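Transcriptional regulator, Crp/Fnr family (Eubacterium rectale ATCC 33656, PDB 3DV8) probably regulates transcription by binding DNA through a Crp-like helix-turn-helix domain, with a cyclic nucleotide-binding type of domain as its likely effector sensor. Local coordinates at residues G53-Y58 against V93-E98; L47-S52 against D102-P107. One frame throughout, in Å; residues are numbered along the deposited sequence.

Each contact joins the two middle strands of its own four-stranded antiparallel sheet, and both are largely buried; the two sheets face each other within the cyclic nucleotide-binding domain. The chain runs from 47-52 straight into 53-58 and, soon after 93-98, into 102-107, so contact 1 is nested inside the loop that contact 2 closes. Leu-55 CD1 joins their apolar faces, packing 3.8 Å from Val-50 CG2. Contact 1 lies nearer the centre of the chain, and its other face is charged and aromatic, turned toward helix 172-179. Contact 2 is more hydrocarbon-rich on both faces, apart from its exposed end, where a water links Lys-51 to Asp-102.

Contact 1: residues G53-Y58 against V93-E98; sequences GQLRTY and VTIEAE
The amide NE2 of Gln-54 gives Glu-98 OE1 a hydrogen bond of 2.6 Å, entering from above the carboxylate plane, 61° out of it. CG of Gln-54 stands anti to the backbone N (chi1 -171°), and the extended chain carries the amide out. Glu-98 also lays its CG 3.7 Å from Arg-56 CB, crossing the arginine at about a right angle. Farther along, Arg-56 NH1 makes a weak salt bridge of 3.3 Å to Glu-96 OE2, which lies at the guanidinium edge. Tyr-58 OH lies 2.8 Å from Glu-96 OE1, a weak hydrogen bond at most. The Tyr-58 ring sits between two neighbours: Arg-56 NH1 over the centre of one face and, on the opposite face, Thr-94 CB in a CH-pi contact 3.9 Å from the centroid. A ring suits this place, offering one surface to a cation and another to a methine. On the inner face small and branched groups fit together, with Leu-55 CD2 4.1 Å from Ala-97 CB and Thr-57 CG2 3.8 Å from Val-93 CB. Paired backbone bonds at Arg-56 with Glu-96 and at Tyr-58 with Thr-94 fix this register. In the second shell, Thr-68 and Glu-66 hold the guanidinium, while Arg-71 forms a salt bridge with Glu-98. An alanine at Glu-98 would probably leave Arg-71 without this carboxylate and Gln-54 NE2 without this acceptor, the amide then held at OE1 by Lys-99. Central antiparallel strands with a mainly apolar inner face belong to the beta-roll of Crp/Fnr regulators; here the polar side meets helix 172-179 of the helix-turn-helix region.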
loop_
_atom_site.group_PDB
_atom_site.type_symbol
_atom_site.label_atom_id
_atom_site.label_comp_id
_atom_site.label_asym_id
_atom_site.label_seq_id
_atom_site.Cartn_x
_atom_site.Cartn_y
_atom_site.Cartn_z
ATOM N N GLY A 53 -9.066 14.877 -17.673
ATOM C CA GLY A 53 -9.233 15.448 -16.332
ATOM C C GLY A 53 -8.231 14.967 -15.290
ATOM O O GLY A 53 -7.147 14.464 -15.624
ATOM N N GLN A 54 -8.614 15.127 -14.023
ATOM C CA GLN A 54 -7.754 14.803 -12.892
ATOM C C GLN A 54 -8.582 14.362 -11.673
ATOM O O GLN A 54 -9.468 15.101 -11.227
ATOM C CB GLN A 54 -6.889 16.023 -12.565
ATOM C CG GLN A 54 -5.779 15.780 -11.532
ATOM C CD GLN A 54 -4.945 17.029 -11.274
ATOM O OE1 GLN A 54 -4.512 17.711 -12.204
ATOM N NE2 GLN A 54 -4.712 17.324 -10.009
ATOM N N LEU A 55 -8.305 13.141 -11.187
ATOM C CA LEU A 55 -8.962 12.545 -10.017
ATOM C C LEU A 55 -7.941 12.373 -8.902
ATOM O O LEU A 55 -6.738 12.204 -9.155
ATOM C CB LEU A 55 -9.595 11.190 -10.345
ATOM C CG LEU A 55 -10.668 11.145 -11.440
ATOM C CD1 LEU A 55 -11.171 9.701 -11.607
ATOM C CD2 LEU A 55 -11.838 12.104 -11.149
ATOM N N ARG A 56 -8.442 12.401 -7.673
ATOM C CA ARG A 56 -7.625 12.288 -6.484
ATOM C C ARG A 56 -8.182 11.216 -5.533
ATOM O O ARG A 56 -9.292 11.381 -5.005
ATOM C CB ARG A 56 -7.645 13.641 -5.795
ATOM C CG ARG A 56 -6.787 13.755 -4.551
ATOM C CD ARG A 56 -7.466 14.598 -3.497
ATOM N NE ARG A 56 -6.746 14.532 -2.227
ATOM C CZ ARG A 56 -7.213 14.950 -1.055
ATOM N NH1 ARG A 56 -8.450 15.410 -0.934
ATOM N NH2 ARG A 56 -6.440 14.836 0.019
ATOM N N THR A 57 -7.403 10.141 -5.320
ATOM C CA THR A 57 -7.748 9.075 -4.379
ATOM C C THR A 57 -7.079 9.413 -3.050
ATOM O O THR A 57 -5.883 9.634 -3.004
ATOM C CB THR A 57 -7.315 7.705 -4.874
ATOM O OG1 THR A 57 -8.010 7.436 -6.090
ATOM C CG2 THR A 57 -7.651 6.605 -3.845
ATOM N N TYR A 58 -7.874 9.479 -1.986
ATOM C CA TYR A 58 -7.384 9.800 -0.649
ATOM C C TYR A 58 -8.140 9.056 0.451
ATOM O O TYR A 58 -9.165 8.390 0.199
ATOM C CB TYR A 58 -7.442 11.318 -0.421
ATOM C CG TYR A 58 -8.826 11.968 -0.378
ATOM C CD1 TYR A 58 -9.592 12.137 -1.546
ATOM C CD2 TYR A 58 -9.339 12.487 0.821
ATOM C CE1 TYR A 58 -10.856 12.768 -1.513
ATOM C CE2 TYR A 58 -10.594 13.111 0.867
ATOM C CZ TYR A 58 -11.346 13.253 -0.304
ATOM O OH TYR A 58 -12.575 13.866 -0.246
ATOM N N VAL A 93 -11.492 4.112 0.412
ATOM C CA VAL A 93 -10.846 5.303 -0.127
ATOM C C VAL A 93 -11.916 6.245 -0.663
ATOM O O VAL A 93 -13.018 5.798 -1.012
ATOM C CB VAL A 93 -9.842 4.949 -1.278
ATOM C CG1 VAL A 93 -8.744 4.007 -0.772
ATOM C CG2 VAL A 93 -10.558 4.346 -2.496
ATOM N N THR A 94 -11.592 7.538 -0.699
ATOM C CA THR A 94 -12.457 8.564 -1.273
ATOM C C THR A 94 -11.780 9.039 -2.568
ATOM O O THR A 94 -10.574 9.306 -2.579
ATOM C CB THR A 94 -12.733 9.711 -0.279
ATOM O OG1 THR A 94 -13.384 9.165 0.875
ATOM C CG2 THR A 94 -13.640 10.790 -0.897
ATOM N N ILE A 95 -12.556 9.093 -3.656
ATOM C CA ILE A 95 -12.073 9.534 -4.971
ATOM C C ILE A 95 -12.908 10.747 -5.374
ATOM O O ILE A 95 -14.150 10.692 -5.311
ATOM C CB ILE A 95 -12.174 8.436 -6.059
ATOM C CG1 ILE A 95 -11.574 7.102 -5.561
ATOM C CG2 ILE A 95 -11.454 8.895 -7.322
ATOM C CD1 ILE A 95 -11.840 5.925 -6.466
ATOM N N GLU A 96 -12.230 11.834 -5.757
ATOM C CA GLU A 96 -12.901 13.068 -6.174
ATOM C C GLU A 96 -12.200 13.740 -7.355
ATOM O O GLU A 96 -11.003 13.525 -7.566
ATOM C CB GLU A 96 -12.989 14.037 -4.989
ATOM C CG GLU A 96 -11.645 14.623 -4.543
ATOM C CD GLU A 96 -11.733 15.531 -3.329
ATOM O OE1 GLU A 96 -12.733 15.483 -2.582
ATOM O OE2 GLU A 96 -10.769 16.290 -3.119
ATOM N N ALA A 97 -12.948 14.574 -8.083
ATOM C CA ALA A 97 -12.426 15.322 -9.239
ATOM C C ALA A 97 -11.695 16.595 -8.785
ATOM O O ALA A 97 -12.309 17.475 -8.175
ATOM C CB ALA A 97 -13.572 15.691 -10.206
ATOM N N GLU A 98 -10.397 16.685 -9.074
ATOM C CA GLU A 98 -9.600 17.903 -8.787
ATOM C C GLU A 98 -9.754 18.993 -9.846
ATOM O O GLU A 98 -9.476 20.160 -9.570
ATOM C CB GLU A 98 -8.121 17.587 -8.608
ATOM C CG GLU A 98 -7.817 16.973 -7.296
ATOM C CD GLU A 98 -6.336 16.832 -7.089
ATOM O OE1 GLU A 98 -5.669 16.159 -7.918
ATOM O OE2 GLU A 98 -5.858 17.390 -6.082
#

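Contact 2: residues L47-S52 against D102-P107; sequences LLLVKS and DLWIIP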
loop_
_atom_site.group_PDB
_atom_site.type_symbol
_atom_site.label_atom_id
_atom_site.label_comp_id
_atom_site.label_asym_id
_atom_site.label_seq_id
_atom_site.Cartn_x
_atom_site.Cartn_y
_atom_site.Cartn_z
ATOM N N LEU A 47 -15.456 0.721 -12.785
ATOM C CA LEU A 47 -14.123 1.171 -13.208
ATOM C C LEU A 47 -14.308 2.463 -13.990
ATOM O O LEU A 47 -15.256 2.567 -14.764
ATOM C CB LEU A 47 -13.375 0.133 -14.058
ATOM C CG LEU A 47 -12.814 -1.079 -13.300
ATOM C CD1 LEU A 47 -13.887 -2.080 -12.852
ATOM C CD2 LEU A 47 -11.801 -1.772 -14.170
ATOM N N LEU A 48 -13.423 3.437 -13.764
ATOM C CA LEU A 48 -13.487 4.750 -14.419
ATOM C C LEU A 48 -12.306 4.887 -15.375
ATOM O O LEU A 48 -11.177 4.646 -14.972
ATOM C CB LEU A 48 -13.449 5.906 -13.397
ATOM C CG LEU A 48 -14.333 5.802 -12.149
ATOM C CD1 LEU A 48 -14.049 6.933 -11.178
ATOM C CD2 LEU A 48 -15.806 5.748 -12.506
ATOM N N LEU A 49 -12.580 5.239 -16.634
ATOM C CA LEU A 49 -11.549 5.516 -17.641
ATOM C C LEU A 49 -11.590 7.038 -17.811
ATOM O O LEU A 49 -12.617 7.602 -18.224
ATOM C CB LEU A 49 -11.835 4.793 -18.964
ATOM C CG LEU A 49 -10.793 4.934 -20.087
ATOM C CD1 LEU A 49 -9.417 4.398 -19.671
ATOM C CD2 LEU A 49 -11.261 4.238 -21.376
ATOM N N VAL A 50 -10.498 7.698 -17.447
ATOM C CA VAL A 50 -10.402 9.150 -17.534
ATOM C C VAL A 50 -10.099 9.544 -18.982
ATOM O O VAL A 50 -8.989 9.328 -19.462
ATOM C CB VAL A 50 -9.313 9.706 -16.553
ATOM C CG1 VAL A 50 -9.134 11.222 -16.708
ATOM C CG2 VAL A 50 -9.657 9.350 -15.095
ATOM N N LYS A 51 -11.100 10.070 -19.690
ATOM C CA LYS A 51 -10.898 10.596 -21.051
ATOM C C LYS A 51 -10.049 11.868 -20.950
ATOM O O LYS A 51 -9.057 12.018 -21.671
ATOM C CB LYS A 51 -12.221 10.925 -21.758
ATOM C CG LYS A 51 -12.042 11.358 -23.232
ATOM C CD LYS A 51 -13.302 11.971 -23.827
ATOM C CE LYS A 51 -13.023 12.567 -25.200
ATOM N NZ LYS A 51 -14.214 13.260 -25.755
ATOM N N SER A 52 -10.458 12.771 -20.053
ATOM C CA SER A 52 -9.779 14.048 -19.858
ATOM C C SER A 52 -10.096 14.640 -18.486
ATOM O O SER A 52 -11.260 14.871 -18.180
ATOM C CB SER A 52 -10.217 15.014 -20.962
ATOM O OG SER A 52 -9.641 16.290 -20.801
ATOM N N ASP A 102 -13.981 14.360 -17.684
ATOM C CA ASP A 102 -14.816 13.549 -18.574
ATOM C C ASP A 102 -14.397 12.095 -18.368
ATOM O O ASP A 102 -13.251 11.736 -18.652
ATOM C CB ASP A 102 -14.618 13.948 -20.038
ATOM C CG ASP A 102 -15.151 15.321 -20.337
ATOM O OD1 ASP A 102 -16.296 15.614 -19.931
ATOM O OD2 ASP A 102 -14.440 16.096 -21.010
ATOM N N LEU A 103 -15.335 11.286 -17.864
ATOM C CA LEU A 103 -15.124 9.870 -17.561
ATOM C C LEU A 103 -16.060 8.967 -18.357
ATOM O O LEU A 103 -17.118 9.391 -18.821
ATOM C CB LEU A 103 -15.442 9.568 -16.080
ATOM C CG LEU A 103 -14.708 10.176 -14.894
ATOM C CD1 LEU A 103 -14.866 11.680 -14.853
ATOM C CD2 LEU A 103 -15.283 9.584 -13.614
ATOM N N TRP A 104 -15.619 7.723 -18.499
ATOM C CA TRP A 104 -16.443 6.612 -18.951
ATOM C C TRP A 104 -16.466 5.691 -17.738
ATOM O O TRP A 104 -15.437 5.551 -17.054
ATOM C CB TRP A 104 -15.836 5.842 -20.113
ATOM C CG TRP A 104 -15.908 6.513 -21.408
ATOM C CD1 TRP A 104 -17.026 6.756 -22.129
ATOM C CD2 TRP A 104 -14.806 6.972 -22.190
ATOM N NE1 TRP A 104 -16.700 7.371 -23.312
ATOM C CE2 TRP A 104 -15.340 7.514 -23.378
ATOM C CE3 TRP A 104 -13.414 6.989 -22.000
ATOM C CZ2 TRP A 104 -14.530 8.076 -24.381
ATOM C CZ3 TRP A 104 -12.602 7.551 -23.000
ATOM C CH2 TRP A 104 -13.169 8.085 -24.176
ATOM N N ILE A 105 -17.622 5.086 -17.467
ATOM C CA ILE A 105 -17.772 4.122 -16.380
ATOM C C ILE A 105 -18.172 2.760 -16.971
ATOM O O ILE A 105 -19.118 2.679 -17.751
ATOM C CB ILE A 105 -18.825 4.551 -15.337
ATOM C CG1 ILE A 105 -18.636 6.020 -14.915
ATOM C CG2 ILE A 105 -18.759 3.607 -14.118
ATOM C CD1 ILE A 105 -19.592 6.473 -13.817
ATOM N N ILE A 106 -17.409 1.719 -16.643
ATOM C CA ILE A 106 -17.740 0.342 -16.997
ATOM C C ILE A 106 -18.394 -0.158 -15.706
ATOM O O ILE A 106 -17.700 -0.231 -14.692
ATOM C CB ILE A 106 -16.493 -0.522 -17.318
ATOM C CG1 ILE A 106 -15.692 0.070 -18.481
ATOM C CG2 ILE A 106 -16.915 -1.968 -17.643
ATOM C CD1 ILE A 106 -14.397 -0.671 -18.747
ATOM N N PRO A 107 -19.720 -0.451 -15.704
ATOM C CA PRO A 107 -20.394 -0.970 -14.491
ATOM C C PRO A 107 -19.669 -2.163 -13.839
ATOM O O PRO A 107 -19.154 -3.023 -14.559
ATOM C CB PRO A 107 -21.779 -1.382 -15.010
ATOM C CG PRO A 107 -22.034 -0.447 -16.123
ATOM C CD PRO A 107 -20.692 -0.291 -16.805
HETATM O O HOH W 1 -15.175 14.821 -23.693
#
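A classic beta bulge, in which Lys-51 and Ser-52 both face Asp-102, shifts the register of these two beta-roll strands by one where the chain turns a corner. Asp-102 O accepts from both Lys-51 N at 2.9 Å and Ser-52 N at 3.3 Å, and Asp-102 N returns a bond to Ser-52 O. Before the bulge, paired bonds join Leu-49 and Trp-104. The indole is flanked by aliphatic chains: Leu-49 CD2 lies 3.5 Å from Trp-104 CE3, and Lys-51 CG, anti to the backbone N (chi1 -175°), comes within 3.6 Å of Trp-104 CH2, its extended chain crossing the ring obliquely. Lysine suits this border, since its methylenes pack on the indole while its amine continues to solvent. On the sheet face that carries Leu-48, Leu-103 and Ile-105, Leu-48 spreads its two methyls, CD2 to Ile-105 CG1 at 3.7 Å and CD1 to Leu-103 CD2 at 3.8 Å. Beyond the tryptophan, a water accepts from Lys-51 NZ at 2.8 Å and donates weakly to Asp-102 OD2, whose companion OD1 is bonded to His-30. With the opposite charges bridged by water, any electrostatic gain is probably modest beside the hydrocarbon packing and backbone bonds.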